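Local coordinates for protein twin-arginine translocation pathway signal (Rhodoferax ferrireducens, PDB 5IM2) that probably serves as the solute-binding protein of a TRAP transporter, capturing an aromatic carboxylate such as the benzoate with which it copurified, at residues Gln166-Lys178 against Leu221-Trp233. Numbering follows the deposited sequence.
With BEZ (benzoic acid), chain B.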
loop_
_atom_site.group_PDB
_atom_site.type_symbol
_atom_site.label_atom_id
_atom_site.label_comp_id
_atom_site.label_asym_id
_atom_site.label_seq_id
_atom_site.Cartn_x
_atom_site.Cartn_y
_atom_site.Cartn_z
ATOM N N GLN A 166 -4.508 -4.461 -3.521
ATOM C CA GLN A 166 -3.826 -5.142 -2.421
ATOM C C GLN A 166 -3.314 -4.139 -1.394
ATOM O O GLN A 166 -3.391 -2.920 -1.583
ATOM C CB GLN A 166 -2.697 -6.034 -2.956
ATOM C CG GLN A 166 -1.785 -5.371 -3.983
ATOM C CD GLN A 166 -0.329 -5.243 -3.566
ATOM O OE1 GLN A 166 0.526 -5.035 -4.395
ATOM N NE2 GLN A 166 -0.057 -5.315 -2.300
ATOM N N VAL A 167 -2.896 -4.686 -0.257
ATOM C CA VAL A 167 -2.329 -3.930 0.854
ATOM C C VAL A 167 -0.951 -4.510 1.167
ATOM O O VAL A 167 -0.592 -5.590 0.689
ATOM C CB VAL A 167 -3.224 -3.942 2.103
ATOM C CG1 VAL A 167 -4.597 -3.388 1.746
ATOM C CG2 VAL A 167 -3.290 -5.360 2.698
ATOM N N HIS A 168 -0.172 -3.779 1.971
ATOM C CA HIS A 168 1.103 -4.286 2.455
ATOM C C HIS A 168 0.997 -4.825 3.898
ATOM O O HIS A 168 -0.078 -4.900 4.490
ATOM C CB HIS A 168 2.218 -3.232 2.267
ATOM C CG HIS A 168 2.062 -1.933 3.028
ATOM N ND1 HIS A 168 1.898 -1.862 4.402
ATOM C CD2 HIS A 168 2.139 -0.649 2.598
ATOM C CE1 HIS A 168 1.825 -0.588 4.769
ATOM N NE2 HIS A 168 2.005 0.171 3.700
ATOM N N GLY A 169 2.147 -5.285 4.443
ATOM C CA GLY A 169 2.189 -5.790 5.793
ATOM C C GLY A 169 1.990 -4.686 6.823
ATOM O O GLY A 169 1.848 -3.506 6.495
ATOM N N PRO A 170 1.977 -5.064 8.096
ATOM C CA PRO A 170 1.681 -4.069 9.140
ATOM C C PRO A 170 2.670 -2.915 9.144
ATOM O O PRO A 170 3.883 -3.099 9.007
ATOM C CB PRO A 170 1.758 -4.880 10.434
ATOM C CG PRO A 170 1.506 -6.313 9.997
ATOM C CD PRO A 170 2.112 -6.424 8.635
ATOM N N GLY A 171 2.144 -1.698 9.309
ATOM C CA GLY A 171 3.006 -0.531 9.358
ATOM C C GLY A 171 3.902 -0.499 10.587
ATOM O O GLY A 171 3.555 -0.987 11.669
ATOM N N VAL A 172 5.100 0.079 10.414
ATOM C CA VAL A 172 6.105 0.176 11.467
ATOM C C VAL A 172 6.566 1.632 11.526
ATOM O O VAL A 172 6.562 2.335 10.513
ATOM C CB VAL A 172 7.288 -0.798 11.167
ATOM C CG1 VAL A 172 8.439 -0.648 12.130
ATOM C CG2 VAL A 172 6.807 -2.245 11.131
ATOM N N PHE A 173 6.961 2.087 12.713
ATOM C CA PHE A 173 7.569 3.404 12.877
ATOM C C PHE A 173 9.089 3.308 12.775
ATOM O O PHE A 173 9.712 2.511 13.483
ATOM C CB PHE A 173 7.239 4.019 14.240
ATOM C CG PHE A 173 5.788 4.319 14.464
ATOM C CD1 PHE A 173 5.104 5.184 13.622
ATOM C CD2 PHE A 173 5.122 3.771 15.545
ATOM C CE1 PHE A 173 3.768 5.465 13.837
ATOM C CE2 PHE A 173 3.796 4.082 15.795
ATOM C CZ PHE A 173 3.121 4.929 14.941
ATOM N N HIS A 174 9.683 4.199 11.988
ATOM C CA HIS A 174 11.130 4.284 11.818
ATOM C C HIS A 174 11.539 5.709 12.138
ATOM O O HIS A 174 11.095 6.645 11.463
ATOM C CB HIS A 174 11.528 3.913 10.392
ATOM C CG HIS A 174 10.858 2.665 9.915
ATOM N ND1 HIS A 174 11.375 1.411 10.156
ATOM C CD2 HIS A 174 9.695 2.473 9.246
ATOM C CE1 HIS A 174 10.551 0.497 9.680
ATOM N NE2 HIS A 174 9.522 1.112 9.117
ATOM N N THR A 175 12.355 5.884 13.177
ATOM C CA THR A 175 12.726 7.218 13.632
ATOM C C THR A 175 14.234 7.348 13.753
ATOM O O THR A 175 14.950 6.375 13.980
ATOM C CB THR A 175 12.088 7.526 14.972
ATOM O OG1 THR A 175 12.327 6.419 15.846
ATOM C CG2 THR A 175 10.565 7.707 14.808
ATOM N N LYS A 176 14.710 8.577 13.618
ATOM C CA LYS A 176 16.138 8.830 13.686
ATOM C C LYS A 176 16.670 8.790 15.119
ATOM O O LYS A 176 17.732 8.210 15.362
ATOM C CB LYS A 176 16.450 10.184 13.036
ATOM C CG LYS A 176 16.258 10.197 11.521
ATOM C CD LYS A 176 16.882 11.410 10.866
ATOM C CE LYS A 176 15.904 12.542 10.743
ATOM N NZ LYS A 176 16.580 13.794 10.267
ATOM N N ASP A 177 15.947 9.393 16.072
ATOM C CA ASP A 177 16.496 9.694 17.394
ATOM C C ASP A 177 15.661 9.189 18.567
ATOM O O ASP A 177 16.228 8.883 19.623
ATOM C CB ASP A 177 16.660 11.212 17.567
ATOM C CG ASP A 177 17.537 11.846 16.497
ATOM O OD1 ASP A 177 18.705 11.427 16.330
ATOM O OD2 ASP A 177 17.048 12.779 15.819
ATOM N N LYS A 178 14.331 9.161 18.444
ATOM C CA LYS A 178 13.455 8.846 19.573
ATOM C C LYS A 178 12.882 7.449 19.420
ATOM O O LYS A 178 12.270 7.134 18.399
ATOM C CB LYS A 178 12.280 9.829 19.728
ATOM C CG LYS A 178 11.795 9.828 21.209
ATOM C CD LYS A 178 10.707 10.811 21.562
ATOM C CE LYS A 178 10.557 10.926 23.086
ATOM N NZ LYS A 178 11.322 12.085 23.682
ATOM N N LEU A 221 14.547 12.643 5.034
ATOM C CA LEU A 221 15.284 12.249 6.227
ATOM C C LEU A 221 16.617 12.984 6.297
ATOM O O LEU A 221 17.017 13.467 7.363
ATOM C CB LEU A 221 15.488 10.730 6.259
ATOM C CG LEU A 221 14.317 9.873 6.787
ATOM C CD1 LEU A 221 14.640 8.401 6.638
ATOM C CD2 LEU A 221 13.948 10.150 8.228
ATOM N N SER A 222 17.301 13.125 5.163
ATOM C CA SER A 222 18.652 13.674 5.201
ATOM C C SER A 222 18.653 15.179 5.394
ATOM O O SER A 222 19.509 15.713 6.110
ATOM C CB SER A 222 19.390 13.306 3.914
ATOM O OG SER A 222 19.622 11.915 3.872
ATOM N N LYS A 223 17.745 15.893 4.737
ATOM C CA LYS A 223 17.691 17.328 4.970
ATOM C C LYS A 223 16.971 17.668 6.266
ATOM O O LYS A 223 17.024 18.825 6.688
ATOM C CB LYS A 223 17.055 18.053 3.766
ATOM C CG LYS A 223 15.547 17.859 3.540
ATOM C CD LYS A 223 15.147 18.478 2.190
ATOM C CE LYS A 223 13.680 18.260 1.825
ATOM N NZ LYS A 223 13.429 18.845 0.469
ATOM N N GLY A 224 16.342 16.689 6.919
ATOM C CA GLY A 224 15.719 16.889 8.214
ATOM C C GLY A 224 14.314 17.451 8.206
ATOM O O GLY A 224 13.869 17.961 9.237
ATOM N N THR A 225 13.582 17.377 7.086
ATOM C CA THR A 225 12.200 17.836 7.128
ATOM C C THR A 225 11.279 16.818 7.773
ATOM O O THR A 225 10.109 17.134 8.031
ATOM C CB THR A 225 11.678 18.205 5.728
ATOM O OG1 THR A 225 11.865 17.126 4.817
ATOM C CG2 THR A 225 12.401 19.462 5.196
ATOM N N ILE A 226 11.762 15.597 8.020
ATOM C CA ILE A 226 11.034 14.625 8.827
ATOM C C ILE A 226 11.984 13.983 9.827
ATOM O O ILE A 226 13.181 13.817 9.566
ATOM C CB ILE A 226 10.334 13.540 7.970
ATOM C CG1 ILE A 226 11.321 12.812 7.057
ATOM C CG2 ILE A 226 9.197 14.149 7.170
ATOM C CD1 ILE A 226 10.671 11.658 6.305
ATOM N N ASP A 227 11.417 13.618 10.987
ATOM C CA ASP A 227 12.087 12.899 12.058
ATOM C C ASP A 227 11.975 11.381 11.900
ATOM O O ASP A 227 12.717 10.635 12.534
ATOM C CB ASP A 227 11.470 13.311 13.401
ATOM C CG ASP A 227 11.701 14.794 13.721
ATOM O OD1 ASP A 227 12.831 15.243 13.465
ATOM O OD2 ASP A 227 10.780 15.507 14.227
ATOM N N GLY A 228 11.036 10.919 11.100
ATOM C CA GLY A 228 10.748 9.502 11.020
ATOM C C GLY A 228 9.688 9.281 9.974
ATOM O O GLY A 228 9.156 10.233 9.382
ATOM N N ALA A 229 9.396 7.999 9.745
ATOM C CA ALA A 229 8.483 7.599 8.684
ATOM C C ALA A 229 7.720 6.361 9.105
ATOM O O ALA A 229 8.263 5.471 9.768
ATOM C CB ALA A 229 9.209 7.289 7.370
ATOM N N ALA A 230 6.476 6.295 8.653
ATOM C CA ALA A 230 5.675 5.088 8.753
ATOM C C ALA A 230 5.873 4.301 7.459
ATOM O O ALA A 230 5.609 4.820 6.380
ATOM C CB ALA A 230 4.206 5.462 8.956
ATOM N N LEU A 231 6.372 3.069 7.570
ATOM C CA LEU A 231 6.575 2.165 6.436
ATOM C C LEU A 231 6.402 0.746 6.940
ATOM O O LEU A 231 6.786 0.458 8.078
ATOM C CB LEU A 231 7.977 2.260 5.839
ATOM C CG LEU A 231 8.440 3.562 5.225
ATOM C CD1 LEU A 231 9.954 3.603 5.071
ATOM C CD2 LEU A 231 7.731 3.695 3.913
ATOM N N PRO A 232 5.969 -0.187 6.091
ATOM C CA PRO A 232 6.143 -1.602 6.440
ATOM C C PRO A 232 7.616 -1.996 6.328
ATOM O O PRO A 232 8.415 -1.327 5.672
ATOM C CB PRO A 232 5.298 -2.327 5.396
ATOM C CG PRO A 232 5.445 -1.448 4.188
ATOM C CD PRO A 232 5.446 -0.030 4.718
ATOM N N TRP A 233 7.948 -3.142 6.933
ATOM C CA TRP A 233 9.325 -3.612 6.972
ATOM C C TRP A 233 9.872 -3.907 5.587
ATOM O O TRP A 233 11.060 -3.675 5.329
ATOM C CB TRP A 233 9.439 -4.881 7.829
ATOM C CG TRP A 233 9.721 -4.648 9.284
ATOM C CD1 TRP A 233 8.966 -5.060 10.338
ATOM C CD2 TRP A 233 10.841 -3.948 9.848
ATOM N NE1 TRP A 233 9.532 -4.658 11.522
ATOM C CE2 TRP A 233 10.683 -3.970 11.252
ATOM C CE3 TRP A 233 11.944 -3.292 9.303
ATOM C CZ2 TRP A 233 11.611 -3.392 12.119
ATOM C CZ3 TRP A 233 12.857 -2.713 10.161
ATOM C CH2 TRP A 233 12.681 -2.771 11.559
HETATM C C BEZ B . 4.742 3.699 1.065
HETATM O O1 BEZ B . 4.568 3.789 2.315
HETATM O O2 BEZ B . 4.648 4.729 0.357
HETATM C C1 BEZ B . 5.089 2.378 0.448
HETATM C C2 BEZ B . 5.263 2.282 -0.930
HETATM C C3 BEZ B . 5.618 1.048 -1.477
HETATM C C4 BEZ B . 5.766 -0.055 -0.655
HETATM C C5 BEZ B . 5.568 0.039 0.709
HETATM C C6 BEZ B . 5.225 1.275 1.268
HETATM O O HOH W 1 5.792 -4.748 8.398
HETATM O O HOH W 2 15.098 13.705 14.593
#
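Two donors grip L231 O from opposite faces of its carbonyl plane: the backbone N of V172, at 2.9 Å, and the ring NE2 of H174, at 3.0 Å. Histidine suits this place because its two ring nitrogens can bond in different directions, and ND1 is hydrogen-bonded to ND1 of H248. The CE1 edge of the same ring points at the six-membered face of W233, a T-shaped stack with planes at 78°. Alongside, V172 lays CG2, anti to the carbonyl carbon, over the five-membered ring. G228, having no side chain, lets its CA come 4.0 Å from T175 CA. Past the strand end, K176 bends at chi3 (-92°) so that NZ hydrogen-bonds to L221 O at 3.0 Å, at the C-terminal end of helix 217-223. P232 CG sits 3.5 Å over the centre of the H168 ring, while H168 ND1 donates in its ring plane to G169 O, fixing the ring's rotation. Strands 171-175 and 228-232 pair antiparallel at the centre of a six-stranded mixed sheet; where strand 228-232 ends, L231 and P232, with H168 from the loop before strand 171-175, line the benzoate pocket, as in the interdomain cleft of DctP-type solute-binding proteins.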